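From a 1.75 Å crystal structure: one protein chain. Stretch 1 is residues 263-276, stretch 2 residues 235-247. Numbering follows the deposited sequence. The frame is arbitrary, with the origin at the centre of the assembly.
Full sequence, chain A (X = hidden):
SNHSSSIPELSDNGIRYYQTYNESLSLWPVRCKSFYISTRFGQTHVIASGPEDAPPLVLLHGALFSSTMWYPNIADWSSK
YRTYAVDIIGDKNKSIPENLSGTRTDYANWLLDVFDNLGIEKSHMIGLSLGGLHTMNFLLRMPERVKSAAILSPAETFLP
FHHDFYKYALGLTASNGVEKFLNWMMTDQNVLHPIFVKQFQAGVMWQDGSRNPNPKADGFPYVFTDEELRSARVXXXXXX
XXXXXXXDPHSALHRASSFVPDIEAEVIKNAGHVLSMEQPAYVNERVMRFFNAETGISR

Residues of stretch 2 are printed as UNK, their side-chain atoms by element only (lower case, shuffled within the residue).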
# COMPACT_ATOMS: atom_id res chain seq x y z
N ILE A 263 -3.31 19.85 -3.05
CA ILE A 263 -3.90 18.58 -3.47
C ILE A 263 -4.37 18.62 -4.93
O ILE A 263 -4.86 19.66 -5.40
CB ILE A 263 -5.06 18.14 -2.53
CG1 ILE A 263 -5.37 16.65 -2.71
CG2 ILE A 263 -6.33 18.97 -2.74
CD1 ILE A 263 -6.07 16.02 -1.53
N GLU A 264 -4.14 17.52 -5.64
CA GLU A 264 -4.76 17.28 -6.93
C GLU A 264 -5.52 15.97 -6.71
O GLU A 264 -4.92 14.94 -6.46
CB GLU A 264 -3.70 17.17 -8.05
CG GLU A 264 -2.83 18.43 -8.22
CD GLU A 264 -1.91 18.39 -9.44
OE1 GLU A 264 -1.98 17.44 -10.25
OE2 GLU A 264 -1.12 19.33 -9.61
N ALA A 265 -6.84 16.04 -6.75
CA ALA A 265 -7.65 14.87 -6.43
C ALA A 265 -8.62 14.58 -7.56
O ALA A 265 -9.17 15.50 -8.15
CB ALA A 265 -8.40 15.06 -5.11
N GLU A 266 -8.83 13.29 -7.86
CA GLU A 266 -9.78 12.90 -8.91
C GLU A 266 -10.34 11.52 -8.68
O GLU A 266 -9.70 10.65 -8.07
CB GLU A 266 -9.17 13.02 -10.32
CG GLU A 266 -8.04 12.03 -10.59
CD GLU A 266 -7.47 12.18 -11.99
OE1 GLU A 266 -6.82 13.22 -12.26
OE2 GLU A 266 -7.69 11.27 -12.81
N VAL A 267 -11.57 11.33 -9.17
CA VAL A 267 -12.24 10.04 -9.18
C VAL A 267 -12.13 9.51 -10.60
O VAL A 267 -12.62 10.13 -11.54
CB VAL A 267 -13.71 10.13 -8.77
CG1 VAL A 267 -14.40 8.77 -8.95
CG2 VAL A 267 -13.84 10.59 -7.33
N ILE A 268 -11.47 8.37 -10.74
CA ILE A 268 -11.12 7.78 -12.02
C ILE A 268 -12.24 6.88 -12.56
O ILE A 268 -12.88 6.16 -11.80
CB ILE A 268 -9.81 6.98 -11.91
CG1 ILE A 268 -8.65 7.95 -11.74
CG2 ILE A 268 -9.60 6.07 -13.11
CD1 ILE A 268 -7.39 7.31 -11.23
N LYS A 269 -12.44 6.92 -13.87
CA LYS A 269 -13.49 6.11 -14.50
C LYS A 269 -13.08 4.65 -14.60
O LYS A 269 -11.89 4.32 -14.70
CB LYS A 269 -13.83 6.67 -15.90
CG LYS A 269 -14.48 8.05 -15.88
CD LYS A 269 -15.54 8.19 -14.79
CE LYS A 269 -16.46 9.37 -15.04
NZ LYS A 269 -15.81 10.71 -14.86
N ASN A 270 -14.08 3.76 -14.54
CA ASN A 270 -13.88 2.35 -14.84
C ASN A 270 -12.84 1.69 -13.95
O ASN A 270 -12.08 0.82 -14.39
CB ASN A 270 -13.51 2.16 -16.33
CG ASN A 270 -14.56 2.71 -17.28
OD1 ASN A 270 -14.24 3.45 -18.24
ND2 ASN A 270 -15.82 2.35 -17.05
N ALA A 271 -12.80 2.12 -12.69
CA ALA A 271 -11.89 1.54 -11.71
C ALA A 271 -12.52 1.67 -10.33
O ALA A 271 -13.35 2.53 -10.09
CB ALA A 271 -10.54 2.25 -11.74
N GLY A 272 -12.12 0.78 -9.44
CA GLY A 272 -12.61 0.81 -8.08
C GLY A 272 -11.44 0.96 -7.15
O GLY A 272 -10.54 1.77 -7.39
N HIS A 273 -11.46 0.17 -6.08
CA HIS A 273 -10.43 0.24 -5.06
C HIS A 273 -9.04 -0.04 -5.57
O HIS A 273 -8.10 0.71 -5.29
CB HIS A 273 -10.79 -0.73 -3.93
CG HIS A 273 -9.96 -0.58 -2.69
ND1 HIS A 273 -9.90 0.58 -1.99
CD2 HIS A 273 -9.13 -1.49 -2.03
CE1 HIS A 273 -9.07 0.40 -0.94
NE2 HIS A 273 -8.61 -0.85 -0.97
N VAL A 274 -8.86 -1.13 -6.30
CA VAL A 274 -7.52 -1.54 -6.70
C VAL A 274 -7.21 -0.93 -8.07
O VAL A 274 -6.92 -1.62 -9.06
CB VAL A 274 -7.36 -3.08 -6.65
CG1 VAL A 274 -5.88 -3.45 -6.66
CG2 VAL A 274 -8.01 -3.63 -5.39
N LEU A 275 -7.28 0.40 -8.11
CA LEU A 275 -7.26 1.13 -9.37
C LEU A 275 -5.94 1.02 -10.16
O LEU A 275 -5.94 1.11 -11.39
CB LEU A 275 -7.71 2.59 -9.15
CG LEU A 275 -7.01 3.48 -8.13
CD1 LEU A 275 -5.73 4.04 -8.73
CD2 LEU A 275 -7.91 4.65 -7.75
N SER A 276 -4.84 0.80 -9.45
CA SER A 276 -3.53 0.59 -10.06
C SER A 276 -3.47 -0.68 -10.92
O SER A 276 -2.67 -0.77 -11.87
CB SER A 276 -2.45 0.55 -8.97
OG SER A 276 -2.70 -0.49 -8.04
N UNK A 235 3.07 18.16 -1.42
CA UNK A 235 2.06 18.00 -2.49
C UNK A 235 1.52 16.58 -2.53
O UNK A 235 2.29 15.62 -2.44
c UNK A 235 2.84 18.31 -3.79
c UNK A 235 4.19 18.76 -3.38
c UNK A 235 4.43 18.36 -1.96
N UNK A 236 0.20 16.47 -2.71
CA UNK A 236 -0.50 15.20 -2.72
C UNK A 236 -1.32 15.05 -3.99
O UNK A 236 -1.99 16.00 -4.42
c UNK A 236 -1.42 15.09 -1.49
c UNK A 236 -0.58 15.03 -0.20
c UNK A 236 -2.40 13.92 -1.62
c UNK A 236 -1.41 15.13 1.05
N UNK A 237 -1.23 13.87 -4.60
CA UNK A 237 -2.14 13.50 -5.67
C UNK A 237 -3.01 12.43 -5.06
O UNK A 237 -2.51 11.40 -4.62
c UNK A 237 -2.24 12.25 -7.98
c UNK A 237 -1.38 12.94 -6.89
c UNK A 237 -1.36 11.38 -8.87
c UNK A 237 -2.96 13.28 -8.84
N UNK A 238 -4.31 12.67 -5.04
CA UNK A 238 -5.26 11.69 -4.53
C UNK A 238 -6.05 11.10 -5.68
O UNK A 238 -6.77 11.81 -6.36
c UNK A 238 -6.20 12.32 -3.49
c UNK A 238 -8.30 12.25 -2.08
c UNK A 238 -6.82 10.24 -2.21
c UNK A 238 -7.36 11.45 -2.99
N UNK A 239 -5.86 9.80 -5.91
CA UNK A 239 -6.64 9.05 -6.90
C UNK A 239 -7.60 8.10 -6.22
O UNK A 239 -7.20 7.32 -5.34
c UNK A 239 -3.97 8.04 -9.59
c UNK A 239 -5.74 8.24 -7.83
c UNK A 239 -4.69 9.00 -8.64
c UNK A 239 -5.29 10.18 -9.41
N UNK A 240 -8.86 8.17 -6.64
CA UNK A 240 -9.92 7.32 -6.13
C UNK A 240 -10.63 6.71 -7.32
O UNK A 240 -10.58 7.26 -8.42
c UNK A 240 -10.35 8.84 -4.05
c UNK A 240 -10.91 8.16 -5.30
c UNK A 240 -10.46 7.86 -2.87
c UNK A 240 -11.04 10.17 -3.77
N UNK A 241 -11.28 5.57 -7.12
CA UNK A 241 -11.99 4.88 -8.22
C UNK A 241 -13.49 5.04 -8.14
O UNK A 241 -14.07 4.96 -7.06
N UNK A 242 -14.15 5.28 -9.28
CA UNK A 242 -15.61 5.47 -9.28
C UNK A 242 -16.36 4.30 -8.66
O UNK A 242 -17.41 4.49 -8.04
c UNK A 242 -16.86 4.86 -13.00
c UNK A 242 -16.15 5.78 -10.70
c UNK A 242 -16.09 4.62 -11.69
o UNK A 242 -16.32 4.55 -14.06
o UNK A 242 -18.01 5.35 -12.98
N UNK A 243 -15.81 3.09 -8.80
CA UNK A 243 -16.45 1.88 -8.30
C UNK A 243 -15.97 1.50 -6.91
O UNK A 243 -16.22 0.38 -6.46
c UNK A 243 -18.32 1.54 -10.86
c UNK A 243 -17.32 1.31 -12.80
n UNK A 243 -16.44 0.96 -11.84
n UNK A 243 -18.47 1.67 -12.20
c UNK A 243 -17.04 1.06 -10.63
c UNK A 243 -16.32 0.76 -9.32
N UNK A 244 -15.32 2.43 -6.22
CA UNK A 244 -14.86 2.20 -4.82
C UNK A 244 -15.97 1.69 -3.93
O UNK A 244 -17.11 2.14 -4.03
c UNK A 244 -13.79 3.35 -2.78
o UNK A 244 -13.04 1.14 -2.36
o UNK A 244 -11.50 2.68 -2.74
c UNK A 244 -12.69 2.32 -2.61
c UNK A 244 -14.24 3.49 -4.24
N UNK A 245 -15.64 0.75 -3.04
CA UNK A 245 -16.62 0.13 -2.14
C UNK A 245 -16.30 0.35 -0.66
O UNK A 245 -17.17 0.11 0.20
c UNK A 245 -17.35 -1.71 -3.74
c UNK A 245 -15.37 -2.06 -2.18
c UNK A 245 -16.73 -1.40 -2.37
N UNK A 246 -15.07 0.75 -0.34
CA UNK A 246 -14.67 0.83 1.08
C UNK A 246 -15.21 2.10 1.76
O UNK A 246 -15.27 2.16 2.99
c UNK A 246 -13.14 0.65 1.32
c UNK A 246 -10.98 2.06 1.55
c UNK A 246 -12.32 1.87 0.84
c UNK A 246 -12.66 -0.68 0.70
N UNK A 247 -15.57 3.08 0.93
CA UNK A 247 -16.31 4.28 1.32
C UNK A 247 -16.80 4.94 0.04
O UNK A 247 -16.56 4.44 -1.07
c UNK A 247 -13.81 5.77 0.33
c UNK A 247 -15.45 5.23 2.19
c UNK A 247 -14.04 5.40 1.67
o UNK A 247 -10.19 5.84 0.20
c UNK A 247 -11.46 5.70 0.69
c UNK A 247 -12.94 5.18 2.50
c UNK A 247 -12.54 5.90 -0.16
c UNK A 247 -11.65 5.33 2.03
O HOH W 1 -13.90 -1.21 -5.43

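Position 235 has three side-chain carbons that close a ring onto the backbone N. It makes no contact with stretch 1. It is Pro235.

Position 236 has four carbons, forked at the first, with one arm two carbons long. The carbon of the short arm lies near Ile263 CG1. This is Ile236. Its CG2 lies 4.2 Å from Ile263 CG1, and its backbone O accepts a hydrogen bond from Glu264 N at 2.9 Å.

Position 237 has four carbons, forked at the second. One branch carbon lies near Glu264 CB. This is Leu237. Its CD1 is 4.0 Å from Glu264 CB. Its CA makes a CA-H...O contact with Glu264 O at 3.2 Å.

Position 238 again has four carbons forked at the second. Its CB packs 3.9 Å from Ala265 CB and 4.2 Å from Ile263 CD1. This is Leu238. Its N donates to Glu264 O at 2.7 Å, and its O accepts from Glu266 N at 2.9 Å.

Position 239 has the same four-carbon fork. Its branch carbons lie near Glu266 CG and Ile268 CD1. This is Leu239. CD2 meets Glu266 CG at 3.5 Å, and CD1 meets Ile268 CD1 at 3.9 Å. Its CB is 4.2 Å from Leu275 CD2.

Position 240 is a fourth side chain of this kind. Its CB lies 4.3 Å from Val267 CG2. This is Leu240. The ladder continues here: Leu240 N donates to Glu266 O at 3.0 Å, and Ile268 N donates to Leu240 O at 2.7 Å.

Position 241 has no side-chain atoms. An ideal CB would sit 2.1 Å from Gly272 O and 2.7 Å from Ala271 O, both clashes, so the bare backbone fits the returning loop. It is Gly241.

Position 242 has three carbons, the third carrying two oxygens. One oxygen reaches the backbone N of Asn270. This is Glu242. Asn270 N donates to Glu242 OE2 at a very short 2.4 Å, while Glu242 N donates to Ile268 O at 3.0 Å.

Position 243 has one carbon and then a five-membered ring of three carbons and two nitrogens. A ring carbon lies near Asn270 CA. This is His243. Its CE1 is 4.1 Å from Asn270 CA. Its N donates to Ala271 O at 2.8 Å. A water bridges His243 O and His273 N.

Position 244 has three carbons, the third with two oxygens. One oxygen lies near His273 ND1. This is Glu244. His273 ND1 donates to its OE1 at 2.7 Å. OE2 accepts from the N atoms of the next two residues, which helps hold the carboxylate in place.

Position 245 has one carbon carrying two more. It makes no contact. It is Val245.

Position 246 has four carbons, forked at the first, with one two-carbon arm. The carbon of the short arm lies over one face of the His273 ring. This is Ile246. Its CG2 sits 4.1 Å from the ring centroid.

Position 247 has one carbon and then a six-carbon ring bearing an oxygen. It makes no contact. It is Tyr247.

The contact joins two parallel strands by alternating backbone hydrogen bonds. Side chains pack on both faces. Beyond the strands, a type I turn from Gly241 to Glu244 presents Glu242 to Asn270 and Glu244 to His273.

Stretch 2 235-247: PILLLLGEHEVIY
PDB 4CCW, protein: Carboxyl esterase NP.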